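PDB 1TWY: ABC transporter, periplasmic substrate-binding protein from Vibrio cholerae O1 biovar eltor, which probably captures phosphate in the periplasm and delivers it to an ABC-type import system, as a substrate-binding receptor of the PBP superfamily. Local coordinates for residues V76-M81 with N247-T252; T82-T87 with T155-E160; I126-I131 with M163-T168. All blocks are in the same frame, centred on the assembly; numbering follows the deposited sequence.

Interaction 1: V76-M81 with N247-T252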
# COMPACT_ATOMS: atom_id res chain seq x y z
N VAL A 76 -6.54 -4.70 23.67
CA VAL A 76 -5.45 -3.83 24.05
C VAL A 76 -5.04 -2.77 23.04
O VAL A 76 -3.94 -2.22 23.21
CB VAL A 76 -4.18 -4.75 24.41
CG1 VAL A 76 -4.49 -5.68 25.59
CG2 VAL A 76 -3.74 -5.63 23.26
N ALA A 77 -5.76 -2.67 21.90
CA ALA A 77 -5.90 -1.47 21.08
C ALA A 77 -7.38 -1.04 21.04
O ALA A 77 -8.24 -1.88 21.10
CB ALA A 77 -5.44 -1.76 19.62
N ASP A 78 -7.66 0.27 20.91
CA ASP A 78 -8.97 0.80 20.72
C ASP A 78 -9.38 0.80 19.25
O ASP A 78 -10.57 0.68 18.93
CB ASP A 78 -9.04 2.19 21.23
CG ASP A 78 -8.75 2.28 22.69
OD1 ASP A 78 -9.57 1.73 23.49
OD2 ASP A 78 -7.75 2.86 23.11
N ILE A 79 -8.38 0.96 18.37
CA ILE A 79 -8.56 1.04 16.95
C ILE A 79 -7.53 0.22 16.25
O ILE A 79 -6.42 0.30 16.68
CB ILE A 79 -8.57 2.55 16.43
CG1 ILE A 79 -9.59 3.36 17.26
CG2 ILE A 79 -8.94 2.55 14.96
CD1 ILE A 79 -9.57 4.86 17.03
N ALA A 80 -7.80 -0.49 15.18
CA ALA A 80 -6.71 -1.05 14.41
C ALA A 80 -6.68 -0.31 13.04
O ALA A 80 -7.66 0.22 12.53
CB ALA A 80 -6.82 -2.50 14.24
N MSE A 81 -5.52 -0.39 12.38
CA MSE A 81 -5.40 0.15 11.08
C MSE A 81 -4.73 -0.96 10.20
O MSE A 81 -3.82 -1.66 10.68
CB MSE A 81 -4.64 1.49 11.07
CG MSE A 81 -3.34 1.43 11.58
SE MSE A 81 -2.69 3.34 12.02
CE MSE A 81 -1.41 2.43 13.14
N ASN A 247 -19.46 -1.19 21.09
CA ASN A 247 -18.88 -1.35 22.42
C ASN A 247 -17.69 -0.40 22.64
O ASN A 247 -16.91 -0.61 23.55
CB ASN A 247 -18.52 -2.84 22.72
CG ASN A 247 -18.52 -3.16 24.25
OD1 ASN A 247 -19.50 -2.88 24.97
ND2 ASN A 247 -17.43 -3.75 24.73
N ALA A 248 -17.58 0.69 21.87
CA ALA A 248 -16.47 1.65 22.07
C ALA A 248 -16.82 2.83 23.01
O ALA A 248 -17.96 3.33 23.05
CB ALA A 248 -15.92 2.15 20.70
N ASP A 249 -15.82 3.25 23.77
CA ASP A 249 -15.95 4.41 24.66
C ASP A 249 -16.03 5.71 23.86
O ASP A 249 -15.76 5.73 22.62
CB ASP A 249 -14.84 4.43 25.75
CG ASP A 249 -13.44 4.57 25.20
OD1 ASP A 249 -13.24 5.11 24.09
OD2 ASP A 249 -12.42 4.16 25.81
N GLU A 250 -16.39 6.80 24.53
CA GLU A 250 -16.60 8.07 23.83
C GLU A 250 -15.33 8.70 23.21
O GLU A 250 -15.41 9.34 22.16
CB GLU A 250 -17.27 9.11 24.78
CG GLU A 250 -18.54 8.62 25.52
CD GLU A 250 -19.49 7.76 24.67
OE1 GLU A 250 -19.60 6.51 24.92
OE2 GLU A 250 -20.13 8.32 23.73
N GLN A 251 -14.18 8.58 23.87
CA GLN A 251 -12.95 9.19 23.32
C GLN A 251 -12.65 8.50 21.95
O GLN A 251 -12.36 9.18 20.99
CB GLN A 251 -11.73 9.06 24.27
CG GLN A 251 -11.89 9.60 25.75
CD GLN A 251 -13.02 8.89 26.57
OE1 GLN A 251 -13.12 7.64 26.60
NE2 GLN A 251 -13.91 9.70 27.19
N THR A 252 -12.73 7.17 21.89
CA THR A 252 -12.65 6.42 20.63
C THR A 252 -13.67 6.94 19.58
O THR A 252 -13.30 7.29 18.44
CB THR A 252 -12.84 4.91 20.91
OG1 THR A 252 -11.77 4.41 21.75
CG2 THR A 252 -12.66 4.09 19.60
O HOH W 1 -12.76 1.92 22.75

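Interaction 2: T82-T87 with T155-E160. With PO4 (phosphate ion), chain I.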
# COMPACT_ATOMS: atom_id res chain seq x y z
N THR A 82 -5.22 -1.16 9.00
CA THR A 82 -4.65 -2.14 8.08
C THR A 82 -4.43 -1.49 6.75
O THR A 82 -5.04 -0.55 6.40
CB THR A 82 -5.52 -3.41 7.86
OG1 THR A 82 -6.72 -3.11 7.10
CG2 THR A 82 -5.93 -4.06 9.17
N SER A 83 -3.51 -2.07 5.96
CA SER A 83 -3.33 -1.74 4.58
C SER A 83 -3.77 -2.80 3.58
O SER A 83 -3.26 -2.91 2.43
CB SER A 83 -1.88 -1.34 4.42
OG SER A 83 -1.07 -2.48 4.83
N ARG A 84 -4.71 -3.62 3.98
CA ARG A 84 -5.28 -4.72 3.21
C ARG A 84 -6.63 -5.03 3.73
O ARG A 84 -6.96 -4.66 4.86
CB ARG A 84 -4.46 -5.99 3.30
CG ARG A 84 -4.31 -6.47 4.72
CD ARG A 84 -3.61 -7.80 4.78
NE ARG A 84 -3.36 -8.31 6.14
CZ ARG A 84 -4.26 -8.96 6.87
NH1 ARG A 84 -5.50 -9.06 6.46
NH2 ARG A 84 -3.94 -9.42 8.09
N TYR A 85 -7.48 -5.61 2.89
CA TYR A 85 -8.76 -6.10 3.37
C TYR A 85 -8.52 -7.30 4.32
O TYR A 85 -7.47 -7.95 4.32
CB TYR A 85 -9.65 -6.48 2.18
CG TYR A 85 -10.03 -5.30 1.33
CD1 TYR A 85 -10.96 -4.40 1.76
CD2 TYR A 85 -9.52 -5.11 -0.01
CE1 TYR A 85 -11.30 -3.36 1.00
CE2 TYR A 85 -9.91 -4.01 -0.73
CZ TYR A 85 -10.78 -3.12 -0.18
OH TYR A 85 -11.23 -1.98 -0.86
N LEU A 86 -9.51 -7.52 5.15
CA LEU A 86 -9.49 -8.58 6.16
C LEU A 86 -9.88 -9.87 5.41
O LEU A 86 -10.61 -9.86 4.39
CB LEU A 86 -10.53 -8.27 7.23
CG LEU A 86 -10.02 -7.75 8.57
CD1 LEU A 86 -9.28 -6.55 8.35
CD2 LEU A 86 -11.23 -7.53 9.52
N THR A 87 -9.36 -10.97 5.91
CA THR A 87 -9.79 -12.31 5.43
C THR A 87 -11.14 -12.71 6.04
O THR A 87 -11.70 -12.08 6.98
CB THR A 87 -8.67 -13.36 5.74
OG1 THR A 87 -8.45 -13.47 7.15
CG2 THR A 87 -7.31 -12.88 5.17
N THR A 155 5.30 -1.77 0.88
CA THR A 155 4.98 -1.58 -0.49
C THR A 155 5.17 -2.90 -1.25
O THR A 155 4.32 -3.29 -2.04
CB THR A 155 5.92 -0.52 -1.00
OG1 THR A 155 5.55 0.72 -0.35
CG2 THR A 155 5.69 -0.28 -2.43
N ARG A 156 6.25 -3.54 -0.91
CA ARG A 156 6.54 -4.91 -1.53
C ARG A 156 5.44 -5.90 -1.17
O ARG A 156 4.98 -6.66 -2.06
CB ARG A 156 7.84 -5.44 -1.14
CG ARG A 156 8.14 -6.75 -1.83
CD ARG A 156 9.45 -7.26 -1.37
NE ARG A 156 9.71 -8.59 -1.82
CZ ARG A 156 10.90 -9.22 -1.77
NH1 ARG A 156 12.08 -8.66 -1.39
NH2 ARG A 156 10.90 -10.49 -2.20
N TYR A 157 5.01 -5.91 0.10
CA TYR A 157 4.02 -6.87 0.52
C TYR A 157 2.72 -6.64 -0.25
O TYR A 157 2.11 -7.59 -0.74
CB TYR A 157 3.81 -6.71 2.05
CG TYR A 157 2.75 -7.64 2.51
CD1 TYR A 157 1.41 -7.26 2.36
CD2 TYR A 157 3.07 -8.88 3.03
CE1 TYR A 157 0.41 -8.12 2.71
CE2 TYR A 157 2.03 -9.75 3.42
CZ TYR A 157 0.72 -9.34 3.23
OH TYR A 157 -0.36 -10.11 3.59
N SER A 158 2.28 -5.40 -0.37
CA SER A 158 1.05 -5.06 -1.12
C SER A 158 1.23 -5.36 -2.58
O SER A 158 0.35 -5.86 -3.15
CB SER A 158 0.75 -3.63 -0.88
OG SER A 158 0.49 -3.40 0.50
N PHE A 159 2.37 -5.09 -3.17
CA PHE A 159 2.55 -5.37 -4.63
C PHE A 159 2.40 -6.91 -4.86
O PHE A 159 1.70 -7.34 -5.76
CB PHE A 159 3.92 -4.93 -5.06
CG PHE A 159 4.33 -5.35 -6.46
CD1 PHE A 159 3.87 -4.67 -7.54
CD2 PHE A 159 5.18 -6.49 -6.68
CE1 PHE A 159 4.14 -5.12 -8.85
CE2 PHE A 159 5.53 -6.84 -8.01
CZ PHE A 159 4.96 -6.12 -9.04
N GLU A 160 3.06 -7.64 -4.02
CA GLU A 160 2.99 -9.10 -4.13
C GLU A 160 1.65 -9.66 -3.81
O GLU A 160 1.16 -10.53 -4.58
CB GLU A 160 4.09 -9.82 -3.34
CG GLU A 160 5.53 -9.53 -3.73
CD GLU A 160 6.54 -10.31 -2.99
OE1 GLU A 160 6.32 -11.00 -2.03
OE2 GLU A 160 7.74 -10.08 -3.31
P PO4 I . 1.77 -3.00 6.89
O1 PO4 I . 1.15 -1.76 6.22
O2 PO4 I . 2.71 -3.74 5.79
O3 PO4 I . 2.65 -2.64 8.14
O4 PO4 I . 0.79 -4.09 7.29
O HOH W 2 -2.04 -4.53 0.75

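Interaction 3: I126-I131 with M163-T168. With MG (magnesium ion), chain J.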
# COMPACT_ATOMS: atom_id res chain seq x y z
N ILE A 126 6.70 -11.68 -15.53
CA ILE A 126 8.01 -11.06 -15.36
C ILE A 126 8.60 -11.20 -13.93
O ILE A 126 9.71 -11.65 -13.72
CB ILE A 126 7.85 -9.54 -15.73
CG1 ILE A 126 7.72 -9.38 -17.25
CG2 ILE A 126 9.07 -8.71 -15.20
CD1 ILE A 126 7.22 -8.08 -17.68
N TYR A 127 7.77 -10.95 -12.92
CA TYR A 127 8.20 -11.07 -11.52
C TYR A 127 8.46 -12.50 -11.12
O TYR A 127 9.29 -12.74 -10.28
CB TYR A 127 7.28 -10.30 -10.54
CG TYR A 127 7.75 -8.86 -10.46
CD1 TYR A 127 7.41 -7.94 -11.42
CD2 TYR A 127 8.50 -8.46 -9.42
CE1 TYR A 127 7.91 -6.65 -11.41
CE2 TYR A 127 8.96 -7.12 -9.36
CZ TYR A 127 8.70 -6.28 -10.30
OH TYR A 127 9.21 -4.95 -10.32
N LYS A 128 7.84 -13.48 -11.83
CA LYS A 128 8.13 -14.87 -11.55
C LYS A 128 9.37 -15.38 -12.21
O LYS A 128 9.82 -16.44 -11.82
CB LYS A 128 7.01 -15.79 -12.04
CG LYS A 128 5.81 -15.83 -11.17
CD LYS A 128 5.94 -16.69 -9.94
CE LYS A 128 5.81 -18.22 -10.23
NZ LYS A 128 6.63 -18.96 -9.24
N GLY A 129 9.90 -14.68 -13.17
CA GLY A 129 11.05 -15.04 -13.90
C GLY A 129 10.67 -15.93 -15.11
O GLY A 129 11.59 -16.42 -15.79
N GLN A 130 9.40 -16.02 -15.42
CA GLN A 130 8.92 -16.78 -16.58
C GLN A 130 9.07 -16.01 -17.88
O GLN A 130 9.40 -16.57 -18.94
CB GLN A 130 7.47 -17.14 -16.40
CG GLN A 130 7.20 -18.09 -15.26
CD GLN A 130 5.68 -18.16 -14.86
OE1 GLN A 130 4.80 -17.50 -15.47
NE2 GLN A 130 5.40 -18.89 -13.80
N ILE A 131 8.92 -14.70 -17.81
CA ILE A 131 9.11 -13.82 -18.94
C ILE A 131 10.40 -13.05 -18.70
O ILE A 131 10.50 -12.34 -17.71
CB ILE A 131 7.96 -12.86 -19.04
CG1 ILE A 131 6.68 -13.63 -19.34
CG2 ILE A 131 8.34 -11.78 -20.09
CD1 ILE A 131 5.46 -12.83 -19.30
N MSE A 163 -0.60 -8.94 -6.87
CA MSE A 163 -0.21 -9.64 -8.07
C MSE A 163 -0.26 -11.14 -7.93
O MSE A 163 0.04 -11.83 -8.90
CB MSE A 163 1.20 -9.19 -8.49
CG MSE A 163 1.31 -7.69 -8.83
SE MSE A 163 0.13 -7.40 -10.43
CE MSE A 163 0.79 -8.99 -11.48
N GLY A 164 -0.59 -11.66 -6.77
CA GLY A 164 -0.63 -13.10 -6.51
C GLY A 164 0.77 -13.71 -6.51
O GLY A 164 1.02 -14.92 -6.80
N LEU A 165 1.74 -12.92 -6.15
CA LEU A 165 3.14 -13.28 -6.13
C LEU A 165 3.64 -13.77 -4.76
O LEU A 165 4.81 -13.63 -4.47
CB LEU A 165 4.04 -12.16 -6.61
CG LEU A 165 3.98 -11.81 -8.09
CD1 LEU A 165 4.50 -10.36 -8.44
CD2 LEU A 165 4.73 -12.87 -8.92
N THR A 166 2.80 -14.35 -3.94
CA THR A 166 3.25 -15.06 -2.80
C THR A 166 2.77 -16.52 -3.00
O THR A 166 2.01 -16.80 -3.88
CB THR A 166 2.71 -14.52 -1.48
OG1 THR A 166 1.29 -14.64 -1.34
CG2 THR A 166 3.02 -13.02 -1.36
N LYS A 167 3.34 -17.36 -2.17
CA LYS A 167 2.93 -18.79 -2.17
C LYS A 167 2.80 -19.25 -0.75
O LYS A 167 3.57 -18.83 0.13
CB LYS A 167 3.97 -19.60 -2.83
CG LYS A 167 5.35 -19.65 -2.20
CD LYS A 167 6.44 -20.41 -3.06
CE LYS A 167 7.79 -20.26 -2.43
NZ LYS A 167 8.80 -20.83 -3.25
N THR A 168 1.87 -20.17 -0.52
CA THR A 168 1.68 -20.73 0.77
C THR A 168 2.73 -21.79 1.08
O THR A 168 2.99 -22.74 0.31
CB THR A 168 0.29 -21.32 0.89
OG1 THR A 168 -0.72 -20.39 0.51
CG2 THR A 168 0.04 -21.78 2.30
MG MG J . 0.74 -17.24 -5.83
O HOH W 3 -0.67 -16.75 -4.81
O HOH W 4 1.29 -19.55 -5.53

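Interaction 1: V76-M81 with N247-T252
Thr252 meets Asp78 and Ile79 with the two branches of its side chain. Its hydroxyl OG1 lies against the methylene of Asp78, 3.6 Å from Asp78 CB, where the two side chains run at a slant to each other. The methyl branch turns to the neighbouring residue: Thr252 CG2 packs 3.9 Å from Ile79 CG1, the two side chains passing in opposite directions. Thr252 CG2 stands anti to the backbone N, and OG1 beside that nitrogen (chi1 -63°), which leaves the hydroxyl on the polar side of the contact and the methyl over the isoleucine. No direct hydrogen bond joins the two segments. A water does it instead, donating to Thr252 OG1 at 2.9 Å and to Asp78 OD1 at 3.3 Å, and accepting weakly from the backbone N of Asp249. Two carboxylates come near each other here, Asp78 OD1 and Asp249 OD2 being 4.4 Å apart. Such proximity would disfavour two full charges, but the bonds each acid accepts, and the helix start at Asp249, probably offset it. The other oxygen of Asp78, OD2, accepts from the backbone N of Thr31 in strand 29-34. Asp249 OD1 takes two bonds from Thr252: the backbone N reaches it at 3.1 Å, nearly in line with the C-O bond, and OG1 at 2.9 Å, on the syn side but 33° out of the carboxylate plane. Thr252 is thereby fixed by the acid three residues before it, while Phe255 and Ile256 of the same helix continue the apolar packing on Ile79. Asp249 is thus a classic N-cap of helix 250-260, and the capped first turn rests against the start of strand 79-82, a helix-on-sheet packing within the alpha/beta fold of periplasmic binding proteins.

Interaction 2: T82-T87 with T155-E160
Across the cleft that holds a phosphate ion, the loop after strand 79-82 faces helix 154-163, an arrangement consistent with the ligand cleft of a periplasmic binding protein. The ion probably came from the crystallisation liquor, though its site fits a phosphate receptor. Ser83 and Ser158 meet through a water: it donates to the carbonyl Ser83 O at 2.6 Å and lies 2.8 Å from Ser158 OG, whereas the two protein atoms themselves are 4.2 Å apart. Ser158 OG is also bonded to Arg237 and to the carbonyl of Gly154, so the bridge ends on a well-held hydroxyl. Beside it, the phenol oxygen of Tyr157 approaches the aliphatic part of Arg84, with Tyr157 OH 4.2 Å from Arg84 CD; the guanidinium and ring planes are inclined by 43°, and this is a loose touch and no stack. Tyr157 gets there with CG anti to its own backbone N (chi1 178°), the ring extending from the helix toward the loop. The guanidinium of Arg84 is engaged on its own side of the cleft: NH1 donates to Tyr85 O at 3.1 Å and forms a salt bridge with Glu90, while NH2 bonds to Thr66. Thr82 OG1 donates to Arg84 O at 2.7 Å, in the carbonyl plane, bracing the turn. Ser83 OG donates to the phosphate oxygen O1 at 2.7 Å, and hydroxyls of Ser35, Thr36, Ser37 and Ser65 are hydrogen-bonded to the ion as well. With one water and a slight van der Waals touch across the gap, the two walls are joined lightly.

Interaction 3: I126-I131 with M163-T168
The backbones come closest at Lys128 and Leu165, whose CA atoms are 7.5 Å apart, where the end of helix 120-128 faces the turn after helix 154-163. Helix 120-128 stops at Gly129 and helix 154-163 at Gly164, each glycine with positive phi in a Schellman motif; the second chain then turns into strand 166-169. Leu165 meets the first helix with its forked end. Its CD1 lies 3.5 Å from Tyr127 CB, a close apolar touch, with the two side chains crossing at about a right angle; CD2 lies alongside the lysine chain, 3.9 Å from Lys128 CG. The Lys128 chain is folded at successive bonds, taking CG and CD past Leu165 CD2 before NZ reaches its salt-bridge partner Asp176. The hydroxyl of Tyr127 bonds to the carbonyl of Val147, while Phe159 meets its ring edge-to-face. The carbonyls of the residues flanking Leu165 bind magnesium, Gly164 O at 2.5 Å and Thr166 O at 2.4 Å, together with a water. The branch end of Leu165 is thus buried against Tyr127, Lys128 and Phe159 while its neighbours' carbonyls make a magnesium site, a Schellman-terminated helix leading into the two-stranded antiparallel hairpin 166-175.

Overall arrangement
Interactions 2 and 3 are nested along the chain inside the long loop closed by interaction 1, and their own segments alternate. Residues 76-81 run directly into 82-87, so strand 79-82 carries interaction 1 at its start and leads to interaction 2, their centres 22 Å apart. Helix 154-163 then links interaction 2 to interaction 3, 16 Å away between centres: Phe159 packs on Leu165, and Glu160 O probably accepts from Leu165 N. Interactions 1 and 3 lie on opposite sides of the chain's centre, 38 Å apart between centres. The phosphate-bearing cleft thus falls between two outlying packing contacts, consistent with a two-lobed binding protein.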